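Long-range contact in sigma-54 interaction domain protein (Enterococcus faecalis, PDB 3GDW), which is of unknown function but contains a mannose/fructose-type EIIA domain, here part of a longer protein that probably binds ATP and DNA: residues L67-M72 with K91-T96. Sequence-based numbering, arbitrary orientation.
Sequences LLLTDM and KAITMT
The carbonyl oxygen Thr-70 O is gripped twice by Thr-96: OG1 donates to it over 2.9 Å, tilted from the carbonyl plane, while the backbone N approaches in that plane. Thr-96 suits this place: its OG1, anti to its own carbonyl carbon (chi1 -59°), reaches the same acceptor as its amide, and its CG2 lies 3.8 Å from Leu-69 CB. The bonds tie the loop after strand 90-93 to the C-terminal region of the neighbouring parallel strand 66-70, the two strands being joined through helix 78-86 as a beta-alpha-beta unit of the EIIA-type domain. Further back the ladder is regular: Leu-68 N donates to Lys-91 O, Leu-68 O accepts from Ile-93 N, and Thr-70 N reaches Ile-93 O at 2.8 Å and a nearly straight 174°. Leu-67, Leu-69 and Ile-93 share one face of the sheet, where the branched apolar chains of the two leucines pack on helix 98-109 and that of Ile-93 on helix 114-135. CD1 of Leu-67 meets CD1 of Ile-93 at 3.9 Å, and CD2 of Leu-69 lies beside CB of Ile-93. On the other face the small Ala-92 sets its CB 4.1 Å from CB of Leu-68. Past the strands, the side chain of Asp-71 leaves the backbone away from 91-96; OD2 bonds to His-12 N and to Thr-98 OG1 of the second subunit, while OD1 takes Met-72 N from above the carboxylate plane. Asp-71 O accepts Met-95 N at 3.0 Å, and the bent chain of Met-95, selenomethionine here, brings its CE 3.3 Å from Asp-71 O.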
loop_
_atom_site.group_PDB
_atom_site.type_symbol
_atom_site.label_atom_id
_atom_site.label_comp_id
_atom_site.label_asym_id
_atom_site.label_seq_id
_atom_site.Cartn_x
_atom_site.Cartn_y
_atom_site.Cartn_z
ATOM N N LEU B 67 -12.921 -0.617 -11.497
ATOM C CA LEU B 67 -12.099 -1.271 -10.506
ATOM C C LEU B 67 -11.813 -0.318 -9.329
ATOM O O LEU B 67 -11.185 0.727 -9.520
ATOM C CB LEU B 67 -10.783 -1.729 -11.165
ATOM C CG LEU B 67 -9.751 -2.382 -10.263
ATOM C CD1 LEU B 67 -10.253 -3.769 -9.784
ATOM C CD2 LEU B 67 -8.421 -2.486 -11.010
ATOM N N LEU B 68 -12.279 -0.689 -8.137
ATOM C CA LEU B 68 -11.975 0.037 -6.883
ATOM C C LEU B 68 -10.779 -0.604 -6.218
ATOM O O LEU B 68 -10.798 -1.808 -5.918
ATOM C CB LEU B 68 -13.145 -0.035 -5.891
ATOM C CG LEU B 68 -14.500 0.517 -6.352
ATOM C CD1 LEU B 68 -15.464 0.607 -5.159
ATOM C CD2 LEU B 68 -14.381 1.909 -7.027
ATOM N N LEU B 69 -9.754 0.197 -6.003
ATOM C CA LEU B 69 -8.559 -0.221 -5.291
ATOM C C LEU B 69 -8.567 0.484 -3.942
ATOM O O LEU B 69 -8.518 1.711 -3.881
ATOM C CB LEU B 69 -7.332 0.214 -6.115
ATOM C CG LEU B 69 -7.193 -0.432 -7.497
ATOM C CD1 LEU B 69 -5.931 0.094 -8.182
ATOM C CD2 LEU B 69 -7.166 -1.988 -7.402
ATOM N N THR B 70 -8.658 -0.279 -2.860
ATOM C CA THR B 70 -8.723 0.295 -1.521
ATOM C C THR B 70 -7.586 -0.237 -0.623
ATOM O O THR B 70 -6.828 -1.130 -1.012
ATOM C CB THR B 70 -10.101 -0.027 -0.837
ATOM O OG1 THR B 70 -10.189 -1.445 -0.550
ATOM C CG2 THR B 70 -11.272 0.409 -1.739
ATOM N N ASP B 71 -7.488 0.304 0.583
ATOM C CA ASP B 71 -6.512 -0.181 1.536
ATOM C C ASP B 71 -7.128 -1.161 2.555
ATOM O O ASP B 71 -6.686 -2.312 2.641
ATOM C CB ASP B 71 -5.719 0.971 2.209
ATOM C CG ASP B 71 -6.619 2.084 2.798
ATOM O OD1 ASP B 71 -7.893 2.007 2.740
ATOM O OD2 ASP B 71 -6.034 3.044 3.347
HETATM N N MSE B 72 -8.109 -0.718 3.337
HETATM C CA MSE B 72 -8.614 -1.514 4.459
HETATM C C MSE B 72 -10.006 -1.026 4.878
HETATM O O MSE B 72 -10.576 -0.139 4.237
HETATM C CB MSE B 72 -7.640 -1.409 5.635
HETATM C CG MSE B 72 -7.390 0.039 6.039
HETATM SE SE MSE B 72 -6.278 0.264 7.542
HETATM C CE MSE B 72 -7.264 -0.861 8.818
ATOM N N LYS B 91 -15.338 -4.471 -9.608
ATOM C CA LYS B 91 -14.534 -5.383 -8.796
ATOM C C LYS B 91 -13.818 -4.462 -7.810
ATOM O O LYS B 91 -13.469 -3.345 -8.170
ATOM C CB LYS B 91 -13.511 -6.172 -9.646
ATOM C CG LYS B 91 -14.129 -7.249 -10.608
ATOM C CD LYS B 91 -14.025 -8.635 -10.031
ATOM C CE LYS B 91 -14.918 -9.637 -10.763
ATOM N NZ LYS B 91 -14.760 -10.979 -10.129
ATOM N N ALA B 92 -13.657 -4.918 -6.569
ATOM C CA ALA B 92 -12.946 -4.174 -5.528
ATOM C C ALA B 92 -11.772 -5.001 -4.972
ATOM O O ALA B 92 -11.901 -6.196 -4.727
ATOM C CB ALA B 92 -13.900 -3.786 -4.409
ATOM N N ILE B 93 -10.623 -4.360 -4.811
ATOM C CA ILE B 93 -9.434 -5.048 -4.319
ATOM C C ILE B 93 -8.865 -4.268 -3.137
ATOM O O ILE B 93 -8.571 -3.078 -3.274
ATOM C CB ILE B 93 -8.379 -5.175 -5.460
ATOM C CG1 ILE B 93 -8.890 -6.173 -6.509
ATOM C CG2 ILE B 93 -6.995 -5.581 -4.915
ATOM C CD1 ILE B 93 -8.074 -6.235 -7.782
ATOM N N THR B 94 -8.726 -4.950 -1.992
ATOM C CA THR B 94 -8.117 -4.395 -0.774
ATOM C C THR B 94 -6.591 -4.542 -0.762
ATOM O O THR B 94 -6.020 -5.205 -1.629
ATOM C CB THR B 94 -8.642 -5.097 0.518
ATOM O OG1 THR B 94 -8.296 -6.487 0.498
ATOM C CG2 THR B 94 -10.126 -4.970 0.647
HETATM N N MSE B 95 -5.955 -3.928 0.244
HETATM C CA MSE B 95 -4.515 -4.085 0.505
HETATM C C MSE B 95 -3.701 -3.544 -0.673
HETATM O O MSE B 95 -2.625 -4.032 -0.972
HETATM C CB MSE B 95 -4.156 -5.558 0.834
HETATM C CG MSE B 95 -4.934 -6.166 1.993
HETATM SE SE MSE B 95 -4.540 -5.326 3.731
HETATM C CE MSE B 95 -6.392 -5.093 4.348
ATOM N N THR B 96 -4.258 -2.550 -1.359
ATOM C CA THR B 96 -3.630 -2.004 -2.560
ATOM C C THR B 96 -2.327 -1.288 -2.196
ATOM O O THR B 96 -2.265 -0.586 -1.206
ATOM C CB THR B 96 -4.562 -1.029 -3.286
ATOM O OG1 THR B 96 -5.773 -1.702 -3.644
ATOM C CG2 THR B 96 -3.911 -0.542 -4.561
#